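PDB 1H75: glutaredoxin-like protein NRDH from Escherichia coli, which probably serves as an electron carrier to the ribonucleotide reductase system NrdEF, working through a redox-active disulfide. Local coordinates for residues A[16-19]-A[20-24]; A[63-66]-A[67-70]. One frame throughout, in Å; residues are numbered along the deposited sequence.

Interactions 1 and 2 lie on two helices that pack on each other in the thioredoxin-type fold of the glutaredoxins, their centres about 10 Å apart. Interaction 1 covers the later part of helix 12-23 and its end; interaction 2 covers the loop before helix 66-69 and that short helix itself. They meet in a polar and an apolar way. R24 NE probably donates a hydrogen bond to N70 OD1 at 2.8 Å, while A20 CB packs on I69 CD1 at 3.8 Å. Nearer the start of helix 12-23, T17 OG1, hydrogen-bonded to Q13 O, packs 3.5 Å from F64 CD1. The side chains of T17 and F64 lie near C11 and C14, the probable redox-active pair, without touching them.

Interaction 1: residues A[16-19]-A[20-24]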
# COMPACT_ATOMS: atom_id res chain seq x y z
N ALA A 16 5.16 7.15 4.97
CA ALA A 16 6.27 6.31 5.41
C ALA A 16 6.41 5.11 4.46
O ALA A 16 7.52 4.71 4.08
CB ALA A 16 6.04 5.81 6.83
N THR A 17 5.28 4.54 4.07
CA THR A 17 5.29 3.39 3.18
C THR A 17 5.85 3.72 1.79
O THR A 17 6.66 2.97 1.24
CB THR A 17 3.85 2.82 3.05
OG1 THR A 17 3.44 2.34 4.34
CG2 THR A 17 3.80 1.68 2.02
N LYS A 18 5.42 4.85 1.22
CA LYS A 18 5.88 5.29 -0.09
C LYS A 18 7.40 5.50 -0.05
O LYS A 18 8.13 5.01 -0.91
CB LYS A 18 5.18 6.60 -0.48
CG LYS A 18 5.74 7.29 -1.71
CD LYS A 18 4.94 8.57 -2.01
CE LYS A 18 5.59 9.41 -3.11
NZ LYS A 18 4.77 10.61 -3.42
N ARG A 19 7.85 6.22 0.96
CA ARG A 19 9.27 6.50 1.14
C ARG A 19 10.08 5.21 1.29
O ARG A 19 11.17 5.08 0.74
CB ARG A 19 9.47 7.37 2.39
CG ARG A 19 10.93 7.67 2.74
CD ARG A 19 11.51 8.79 1.88
NE ARG A 19 11.54 8.45 0.46
CZ ARG A 19 12.12 9.20 -0.47
NH1 ARG A 19 12.72 10.34 -0.12
NH2 ARG A 19 12.09 8.83 -1.74
N ALA A 20 9.54 4.26 2.05
CA ALA A 20 10.23 2.98 2.26
C ALA A 20 10.38 2.23 0.95
O ALA A 20 11.43 1.62 0.67
CB ALA A 20 9.46 2.14 3.27
N MET A 21 9.33 2.26 0.13
CA MET A 21 9.40 1.57 -1.15
C MET A 21 10.40 2.27 -2.08
O MET A 21 11.16 1.61 -2.79
CB MET A 21 8.02 1.51 -1.78
CG MET A 21 7.09 0.64 -0.95
SD MET A 21 5.79 -0.06 -1.95
CE MET A 21 4.77 -0.89 -0.69
N GLU A 22 10.40 3.60 -2.07
CA GLU A 22 11.32 4.34 -2.91
C GLU A 22 12.76 4.09 -2.46
O GLU A 22 13.67 4.01 -3.29
CB GLU A 22 10.99 5.84 -2.85
CG GLU A 22 9.61 6.14 -3.47
CD GLU A 22 9.13 7.57 -3.25
OE1 GLU A 22 8.24 8.00 -4.02
OE2 GLU A 22 9.62 8.26 -2.33
N ASN A 23 12.96 3.95 -1.15
CA ASN A 23 14.29 3.72 -0.61
C ASN A 23 14.84 2.37 -1.09
O ASN A 23 16.06 2.19 -1.13
CB ASN A 23 14.28 3.75 0.92
CG ASN A 23 14.18 5.15 1.49
OD1 ASN A 23 14.31 6.13 0.76
ND2 ASN A 23 13.96 5.25 2.80
N ARG A 24 13.95 1.46 -1.46
CA ARG A 24 14.36 0.12 -1.92
C ARG A 24 14.28 -0.07 -3.43
O ARG A 24 14.44 -1.19 -3.94
CB ARG A 24 13.49 -0.93 -1.23
CG ARG A 24 13.64 -0.96 0.29
CD ARG A 24 12.47 -1.70 0.91
NE ARG A 24 12.67 -1.97 2.34
CZ ARG A 24 12.64 -1.05 3.29
NH1 ARG A 24 12.43 0.23 2.99
NH2 ARG A 24 12.83 -1.41 4.56
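R19 and E22, one helical turn apart on helix 12-23, form a salt bridge in which NH2 of R19 lies 2.6 Å from OE2 of E22. This is the helix of the beta-alpha-beta unit that opens the thioredoxin-type fold. The R19 chain bends at chi2 (79°) and chi3 (-63°), which brings its guanidinium back beside E22, yet the two flat groups stay steeply turned, their planes 69° apart. The other carboxylate oxygen faces K18, whose extended chain brings CE to 3.1 Å from E22 OE1; K18 NZ remains 4.4 Å from E22 OE1, a looser attraction of charges. With an alanine here in place of E22, R19 would probably lose the carboxylate that holds its guanidinium, leaving that group freer to turn. N23 OD1 lies over one guanidinium face, 3.6 Å from R19 NE. Beneath these side chains run the i to i+4 backbone bonds, from A20 N to A16 O through N23 N to R19 O. R24 NH1 adds a bond to A20 O at the helix end. On the buried side T17 and M21 lie alongside each other against I5 and V54 of the sheet, with T17 CG2 3.9 Å from M21 CE.

Interaction 2: residues A[63-66]-A[67-70]; sequences GFRP and DMIN
R65 O accepts a hydrogen bond from I69 N at 3.0 Å and a weak one from M68 N, while P66 O takes N70 N at 3.0 Å, so the chain turns from loop to helix with R65 at the N-cap and P66 opening the first turn. The side chain of R65 is spent on D67 instead. The guanidinium grips the carboxylate side-on, NE reaching D67 OD2 at 2.8 Å and NH2 reaching D67 OD1 at the same 2.8 Å, the latter bond almost straight at 176°. Both oxygens are approached from their syn sides, and the planes of the two groups differ by just 18°; a paired, nearly flat grip of this sort restrains the rotation of both ends. CG of D67 stands between its own backbone N and carbonyl carbon (chi1 58°), which turns the carboxylate back toward R65. M68 CG covers part of one guanidinium face, 3.8 Å from R65 NH2. On the apolar side, P66 CD sits above the centre of the F64 ring, and the ring's CE1 lies 4.1 Å from I69 CD1, the two side chains crossing at about a right angle. The loop is tied to its surroundings by F64 N, bonded to Q13 OE1, and by backbone bonds between G63 and P52. Helix 66-69 follows edge strand 59-62 after the short loop 63-65, with M68 and I69 resting on W61 of that strand, while F64 and I69 pack against helix 12-23.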
# COMPACT_ATOMS: atom_id res chain seq x y z
N GLY A 63 -1.56 -0.35 7.21
CA GLY A 63 -0.67 0.35 8.13
C GLY A 63 0.75 0.33 7.60
O GLY A 63 1.01 -0.25 6.54
N PHE A 64 1.67 1.00 8.30
CA PHE A 64 3.08 1.03 7.92
C PHE A 64 3.72 -0.25 8.45
O PHE A 64 3.83 -0.45 9.67
CB PHE A 64 3.78 2.25 8.50
CG PHE A 64 5.26 2.29 8.23
CD1 PHE A 64 5.74 2.25 6.92
CD2 PHE A 64 6.17 2.40 9.28
CE1 PHE A 64 7.11 2.31 6.66
CE2 PHE A 64 7.54 2.46 9.03
CZ PHE A 64 8.01 2.42 7.72
N ARG A 65 4.12 -1.13 7.54
CA ARG A 65 4.70 -2.41 7.88
C ARG A 65 6.02 -2.65 7.16
O ARG A 65 6.06 -3.27 6.10
CB ARG A 65 3.72 -3.53 7.53
CG ARG A 65 2.49 -3.60 8.46
CD ARG A 65 2.88 -4.02 9.87
NE ARG A 65 3.46 -5.36 9.88
CZ ARG A 65 2.75 -6.49 9.95
NH1 ARG A 65 1.42 -6.46 10.02
NH2 ARG A 65 3.38 -7.65 9.90
N PRO A 66 7.12 -2.13 7.72
CA PRO A 66 8.46 -2.30 7.13
C PRO A 66 8.74 -3.77 6.87
O PRO A 66 9.34 -4.14 5.86
CB PRO A 66 9.39 -1.77 8.22
CG PRO A 66 8.57 -0.81 8.96
CD PRO A 66 7.18 -1.38 8.98
N ASP A 67 8.32 -4.63 7.80
CA ASP A 67 8.57 -6.05 7.64
C ASP A 67 7.89 -6.68 6.44
O ASP A 67 8.40 -7.63 5.84
CB ASP A 67 8.19 -6.81 8.91
CG ASP A 67 6.74 -6.62 9.30
OD1 ASP A 67 6.14 -7.63 9.74
OD2 ASP A 67 6.20 -5.50 9.22
N MET A 68 6.70 -6.17 6.11
CA MET A 68 5.99 -6.70 4.95
C MET A 68 6.56 -6.09 3.66
O MET A 68 6.60 -6.74 2.62
CB MET A 68 4.49 -6.38 5.03
CG MET A 68 3.74 -7.15 6.15
SD MET A 68 3.86 -8.94 6.01
CE MET A 68 2.62 -9.22 4.76
N ILE A 69 7.00 -4.83 3.75
CA ILE A 69 7.57 -4.16 2.59
C ILE A 69 8.82 -4.92 2.17
O ILE A 69 9.09 -5.06 0.99
CB ILE A 69 7.92 -2.69 2.92
CG1 ILE A 69 6.62 -1.90 3.12
CG2 ILE A 69 8.73 -2.07 1.78
CD1 ILE A 69 6.79 -0.51 3.72
N ASN A 70 9.55 -5.43 3.16
CA ASN A 70 10.75 -6.18 2.87
C ASN A 70 10.46 -7.48 2.15
O ASN A 70 11.36 -8.07 1.55
CB ASN A 70 11.55 -6.44 4.15
CG ASN A 70 12.37 -5.24 4.55
OD1 ASN A 70 12.62 -4.35 3.74
ND2 ASN A 70 12.80 -5.21 5.80